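Local coordinates for IPT/TIG domain-containing protein BACOVA_02650 (Bacteroides ovatus, PDB 5E7H), which binds polysaccharide at the cell surface, probably capturing xyloglucan before its import into the periplasm for degradation, at residues T173-F185 against R229-G242. Numbering follows the deposited sequence.
Sequences TGPVFQIAMCENF and RNSTHIGVYATNPG. With NA (sodium ion), chain J; FMT (formic acid), chain B.
His233 and Glu183 meet where strand 233-240 runs antiparallel beside strand 176-181, neighbours in one sheet of the beta-sandwich that forms the xyloglucan-binding domain. Glu183 belongs to the type I' turn Met181 to Asn184, and its backbone N donates to His233 ND1 (2.9 Å), lying somewhat out of the ring plane. The ring reaches the turn because CG stands anti to the backbone N (chi1 170°). At the other end of the imidazole, NE2 shares a hydrogen bond with Tyr237 OH (3.0 Å), while the Phe185 ring turns its edge to that hydroxyl. A histidine suits this place by offering one ring nitrogen to the turn and the other to a tyrosine on its own strand; a leucine here would probably leave the Glu183 amide and the Tyr237 hydroxyl without the ring nitrogens that meet them. Gly235, between the two aromatic residues, fits because a beta carbon would run into the tyrosine hydroxyl.

Paired backbone bonds tie Val176 to Thr239, Gln178 to Tyr237 and Ala180 to Gly235, and Cys182 N adds one to His233 O. The face bearing Phe177, Ile179, Met181, Ile234, Val236 and Ala238 is apolar, as befits the sandwich interior, where strands 160-168 and 246-259 cover it. There Phe177 CE1 touches Ala238 CB (3.7 Å), and Met181 and Ile234 run alongside each other, Met181 CE to Ile234 CD1 3.9 Å.

Near the turn, Asn184 ND2 lies over one face of the Arg229 guanidinium, amide and guanidinium planes 19° apart. Arg229 also forms a salt bridge with Asp220, and its NE reaches Cys182 O through a water. At the far end, Asn240 ND2 bonds to the carbonyls of Ser130 and Ser244, while OD1 presses on Gly174 C (3.1 Å) and accepts Gly242 N (2.9 Å), closing an Asx turn.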
loop_
_atom_site.group_PDB
_atom_site.type_symbol
_atom_site.label_atom_id
_atom_site.label_comp_id
_atom_site.label_asym_id
_atom_site.label_seq_id
_atom_site.Cartn_x
_atom_site.Cartn_y
_atom_site.Cartn_z
ATOM N N THR A 173 15.583 14.623 1.905
ATOM C CA THR A 173 16.905 14.129 1.574
ATOM C C THR A 173 17.647 13.775 2.853
ATOM O O THR A 173 17.996 14.657 3.651
ATOM C CB THR A 173 17.731 15.166 0.784
ATOM O OG1 THR A 173 17.003 15.566 -0.381
ATOM C CG2 THR A 173 19.077 14.572 0.376
ATOM N N GLY A 174 17.885 12.482 3.033
ATOM C CA GLY A 174 18.608 11.972 4.189
ATOM C C GLY A 174 17.845 10.834 4.840
ATOM O O GLY A 174 18.331 9.703 4.886
ATOM N N PRO A 175 16.635 11.122 5.338
ATOM C CA PRO A 175 15.915 10.088 6.087
ATOM C C PRO A 175 15.576 8.862 5.246
ATOM O O PRO A 175 15.310 8.984 4.044
ATOM C CB PRO A 175 14.663 10.823 6.562
ATOM C CG PRO A 175 15.121 12.244 6.686
ATOM C CD PRO A 175 16.038 12.452 5.529
ATOM N N VAL A 176 15.629 7.700 5.884
ATOM C CA VAL A 176 15.265 6.425 5.248
ATOM C C VAL A 176 14.522 5.535 6.224
ATOM O O VAL A 176 14.557 5.765 7.433
ATOM C CB VAL A 176 16.502 5.651 4.740
ATOM C CG1 VAL A 176 17.234 6.424 3.666
ATOM C CG2 VAL A 176 17.442 5.288 5.909
ATOM N N PHE A 177 13.886 4.496 5.688
ATOM C CA PHE A 177 13.124 3.547 6.478
ATOM C C PHE A 177 13.713 2.152 6.416
ATOM O O PHE A 177 14.270 1.732 5.394
ATOM C CB PHE A 177 11.667 3.503 6.009
ATOM C CG PHE A 177 10.922 4.772 6.273
ATOM C CD1 PHE A 177 10.252 4.968 7.476
ATOM C CD2 PHE A 177 10.928 5.804 5.348
ATOM C CE1 PHE A 177 9.590 6.159 7.745
ATOM C CE2 PHE A 177 10.252 6.996 5.614
ATOM C CZ PHE A 177 9.593 7.170 6.817
ATOM N N GLN A 178 13.589 1.459 7.538
ATOM C CA GLN A 178 13.861 0.027 7.645
ATOM C C GLN A 178 12.541 -0.681 7.891
ATOM O O GLN A 178 11.749 -0.247 8.720
ATOM C CB GLN A 178 14.851 -0.258 8.786
ATOM C CG GLN A 178 15.065 -1.746 9.057
ATOM C CD GLN A 178 15.891 -2.029 10.267
ATOM O OE1 GLN A 178 16.190 -1.155 11.088
ATOM N NE2 GLN A 178 16.269 -3.280 10.391
ATOM N N ILE A 179 12.297 -1.777 7.174
ATOM C CA ILE A 179 11.160 -2.657 7.463
ATOM C C ILE A 179 11.730 -4.042 7.797
ATOM O O ILE A 179 12.497 -4.622 7.008
ATOM C CB ILE A 179 10.175 -2.751 6.293
ATOM C CG1 ILE A 179 9.628 -1.354 5.950
ATOM C CG2 ILE A 179 9.038 -3.705 6.655
ATOM C CD1 ILE A 179 8.666 -1.313 4.732
ATOM N N ALA A 180 11.383 -4.546 8.977
ATOM C CA ALA A 180 11.895 -5.827 9.468
ATOM C C ALA A 180 10.717 -6.688 9.896
ATOM O O ALA A 180 9.691 -6.167 10.332
ATOM C CB ALA A 180 12.840 -5.625 10.619
ATOM N N MET A 181 10.867 -8.003 9.772
ATOM C CA MET A 181 9.875 -8.951 10.259
ATOM C C MET A 181 10.537 -10.062 11.079
ATOM O O MET A 181 11.671 -10.471 10.808
ATOM C CB MET A 181 9.106 -9.566 9.097
ATOM C CG MET A 181 8.188 -8.612 8.378
ATOM S SD MET A 181 7.464 -9.438 6.959
ATOM C CE MET A 181 6.448 -8.113 6.344
ATOM N N CYS A 182 9.802 -10.549 12.071
ATOM C CA CYS A 182 10.195 -11.709 12.892
ATOM C C CYS A 182 11.527 -11.538 13.614
ATOM O O CYS A 182 12.225 -12.516 13.911
ATOM C CB CYS A 182 10.261 -12.973 12.049
ATOM S SG CYS A 182 8.737 -13.338 11.166
ATOM N N GLU A 183 11.868 -10.289 13.896
ATOM C CA GLU A 183 13.128 -9.919 14.530
ATOM C C GLU A 183 14.336 -10.458 13.767
ATOM O O GLU A 183 15.417 -10.619 14.336
ATOM C CB GLU A 183 13.160 -10.380 16.000
ATOM C CG GLU A 183 12.182 -9.588 16.852
ATOM C CD GLU A 183 12.429 -9.712 18.337
ATOM O OE1 GLU A 183 13.550 -10.096 18.736
ATOM O OE2 GLU A 183 11.491 -9.420 19.107
ATOM N N ASN A 184 14.174 -10.694 12.468
ATOM C CA ASN A 184 15.309 -11.106 11.648
ATOM C C ASN A 184 15.906 -9.881 10.989
ATOM O O ASN A 184 15.654 -9.583 9.834
ATOM C CB ASN A 184 14.913 -12.148 10.600
ATOM C CG ASN A 184 16.124 -12.696 9.868
ATOM O OD1 ASN A 184 17.254 -12.301 10.161
ATOM N ND2 ASN A 184 15.910 -13.624 8.944
ATOM N N PHE A 185 16.715 -9.141 11.735
ATOM C CA PHE A 185 17.195 -7.869 11.213
ATOM C C PHE A 185 18.258 -8.039 10.115
ATOM O O PHE A 185 18.445 -7.140 9.282
ATOM C CB PHE A 185 17.713 -7.010 12.364
ATOM C CG PHE A 185 16.620 -6.586 13.300
ATOM C CD1 PHE A 185 15.770 -5.552 12.967
ATOM C CD2 PHE A 185 16.421 -7.265 14.492
ATOM C CE1 PHE A 185 14.745 -5.177 13.833
ATOM C CE2 PHE A 185 15.398 -6.904 15.345
ATOM C CZ PHE A 185 14.562 -5.869 15.018
ATOM N N ARG A 229 9.013 -19.228 12.010
ATOM C CA ARG A 229 9.882 -18.415 12.867
ATOM C C ARG A 229 9.166 -18.099 14.171
ATOM O O ARG A 229 9.810 -17.717 15.153
ATOM C CB ARG A 229 10.324 -17.147 12.149
ATOM C CG ARG A 229 11.219 -17.475 10.964
ATOM C CD ARG A 229 11.942 -16.280 10.376
ATOM N NE ARG A 229 13.198 -16.004 11.047
ATOM C CZ ARG A 229 14.414 -16.278 10.581
ATOM N NH1 ARG A 229 14.628 -16.851 9.394
ATOM N NH2 ARG A 229 15.437 -15.947 11.320
ATOM N N ASN A 230 7.846 -18.270 14.184
ATOM C CA ASN A 230 7.019 -18.139 15.390
ATOM C C ASN A 230 7.207 -16.760 16.070
ATOM O O ASN A 230 7.450 -16.640 17.292
ATOM C CB ASN A 230 7.314 -19.288 16.339
ATOM C CG ASN A 230 6.992 -20.661 15.720
ATOM O OD1 ASN A 230 6.146 -20.747 14.819
ATOM N ND2 ASN A 230 7.645 -21.708 16.190
ATOM N N SER A 231 7.100 -15.732 15.247
ATOM C CA SER A 231 7.192 -14.340 15.689
ATOM C C SER A 231 6.214 -13.502 14.905
ATOM O O SER A 231 6.135 -13.634 13.682
ATOM C CB SER A 231 8.590 -13.795 15.483
ATOM O OG SER A 231 8.609 -12.387 15.732
ATOM N N THR A 232 5.449 -12.660 15.589
ATOM C CA THR A 232 4.546 -11.763 14.876
ATOM C C THR A 232 5.103 -10.351 14.730
ATOM O O THR A 232 4.385 -9.446 14.323
ATOM C CB THR A 232 3.177 -11.706 15.540
ATOM O OG1 THR A 232 3.331 -11.560 16.939
ATOM C CG2 THR A 232 2.409 -13.006 15.277
ATOM N N HIS A 233 6.399 -10.174 14.982
ATOM C CA HIS A 233 7.019 -8.861 14.795
ATOM C C HIS A 233 6.986 -8.354 13.365
ATOM O O HIS A 233 7.409 -9.031 12.438
ATOM C CB HIS A 233 8.472 -8.916 15.260
ATOM C CG HIS A 233 9.279 -7.713 14.897
ATOM N ND1 HIS A 233 10.405 -7.782 14.105
ATOM C CD2 HIS A 233 9.149 -6.412 15.253
ATOM C CE1 HIS A 233 10.929 -6.578 13.985
ATOM N NE2 HIS A 233 10.182 -5.727 14.667
ATOM N N ILE A 234 6.511 -7.117 13.212
ATOM C CA ILE A 234 6.824 -6.300 12.040
ATOM C C ILE A 234 7.215 -4.947 12.604
ATOM O O ILE A 234 6.542 -4.425 13.494
ATOM C CB ILE A 234 5.652 -6.208 11.025
ATOM C CG1 ILE A 234 6.034 -5.327 9.844
ATOM C CG2 ILE A 234 4.375 -5.696 11.701
ATOM C CD1 ILE A 234 5.021 -5.340 8.712
ATOM N N GLY A 235 8.293 -4.381 12.069
ATOM C CA GLY A 235 8.817 -3.116 12.571
ATOM C C GLY A 235 9.095 -2.173 11.424
ATOM O O GLY A 235 9.592 -2.581 10.376
ATOM N N VAL A 236 8.744 -0.907 11.623
ATOM C CA VAL A 236 9.023 0.173 10.678
ATOM C C VAL A 236 9.857 1.212 11.430
ATOM O O VAL A 236 9.426 1.753 12.450
ATOM C CB VAL A 236 7.730 0.796 10.122
ATOM C CG1 VAL A 236 8.023 1.987 9.213
ATOM C CG2 VAL A 236 6.900 -0.266 9.379
ATOM N N TYR A 237 11.067 1.471 10.951
ATOM C CA TYR A 237 12.024 2.294 11.698
ATOM C C TYR A 237 12.565 3.396 10.808
ATOM O O TYR A 237 13.060 3.124 9.721
ATOM C CB TYR A 237 13.202 1.468 12.221
ATOM C CG TYR A 237 12.837 0.211 12.970
ATOM C CD1 TYR A 237 12.490 -0.948 12.276
ATOM C CD2 TYR A 237 12.867 0.166 14.357
ATOM C CE1 TYR A 237 12.175 -2.094 12.941
ATOM C CE2 TYR A 237 12.539 -0.983 15.036
ATOM C CZ TYR A 237 12.199 -2.114 14.317
ATOM O OH TYR A 237 11.868 -3.275 14.984
ATOM N N ALA A 238 12.517 4.635 11.289
ATOM C CA ALA A 238 13.039 5.762 10.521
ATOM C C ALA A 238 14.344 6.256 11.140
ATOM O O ALA A 238 14.443 6.414 12.353
ATOM C CB ALA A 238 12.015 6.906 10.469
ATOM N N THR A 239 15.335 6.523 10.297
ATOM C CA THR A 239 16.611 7.094 10.721
ATOM C C THR A 239 17.003 8.176 9.725
ATOM O O THR A 239 16.333 8.361 8.695
ATOM C CB THR A 239 17.729 6.051 10.788
ATOM O OG1 THR A 239 17.859 5.400 9.517
ATOM C CG2 THR A 239 17.460 5.026 11.875
ATOM N N ASN A 240 18.096 8.871 10.021
ATOM C CA ASN A 240 18.611 9.865 9.102
ATOM C C ASN A 240 20.120 9.793 8.949
ATOM O O ASN A 240 20.871 10.516 9.639
ATOM C CB ASN A 240 18.222 11.275 9.546
ATOM C CG ASN A 240 18.688 12.315 8.568
ATOM O OD1 ASN A 240 19.021 11.988 7.427
ATOM N ND2 ASN A 240 18.729 13.573 8.998
ATOM N N PRO A 241 20.583 8.944 8.026
ATOM C CA PRO A 241 22.024 8.867 7.775
ATOM C C PRO A 241 22.570 10.080 7.017
ATOM O O PRO A 241 23.781 10.152 6.793
ATOM C CB PRO A 241 22.170 7.569 6.957
ATOM C CG PRO A 241 20.849 7.294 6.379
ATOM C CD PRO A 241 19.816 7.917 7.291
ATOM N N GLY A 242 21.702 11.028 6.669
ATOM C CA GLY A 242 22.092 12.232 5.944
ATOM C C GLY A 242 22.883 13.225 6.777
ATOM O O GLY A 242 22.864 13.177 8.001
HETATM NA NA NA J . 3.952 -19.315 14.153
HETATM C C FMT B . 18.115 -17.640 10.966
HETATM O O1 FMT B . 17.996 -17.216 9.785
HETATM O O2 FMT B . 17.770 -16.896 11.928
HETATM O O HOH W 1 13.272 -14.825 13.619
HETATM O O HOH W 2 9.506 -12.121 18.202
#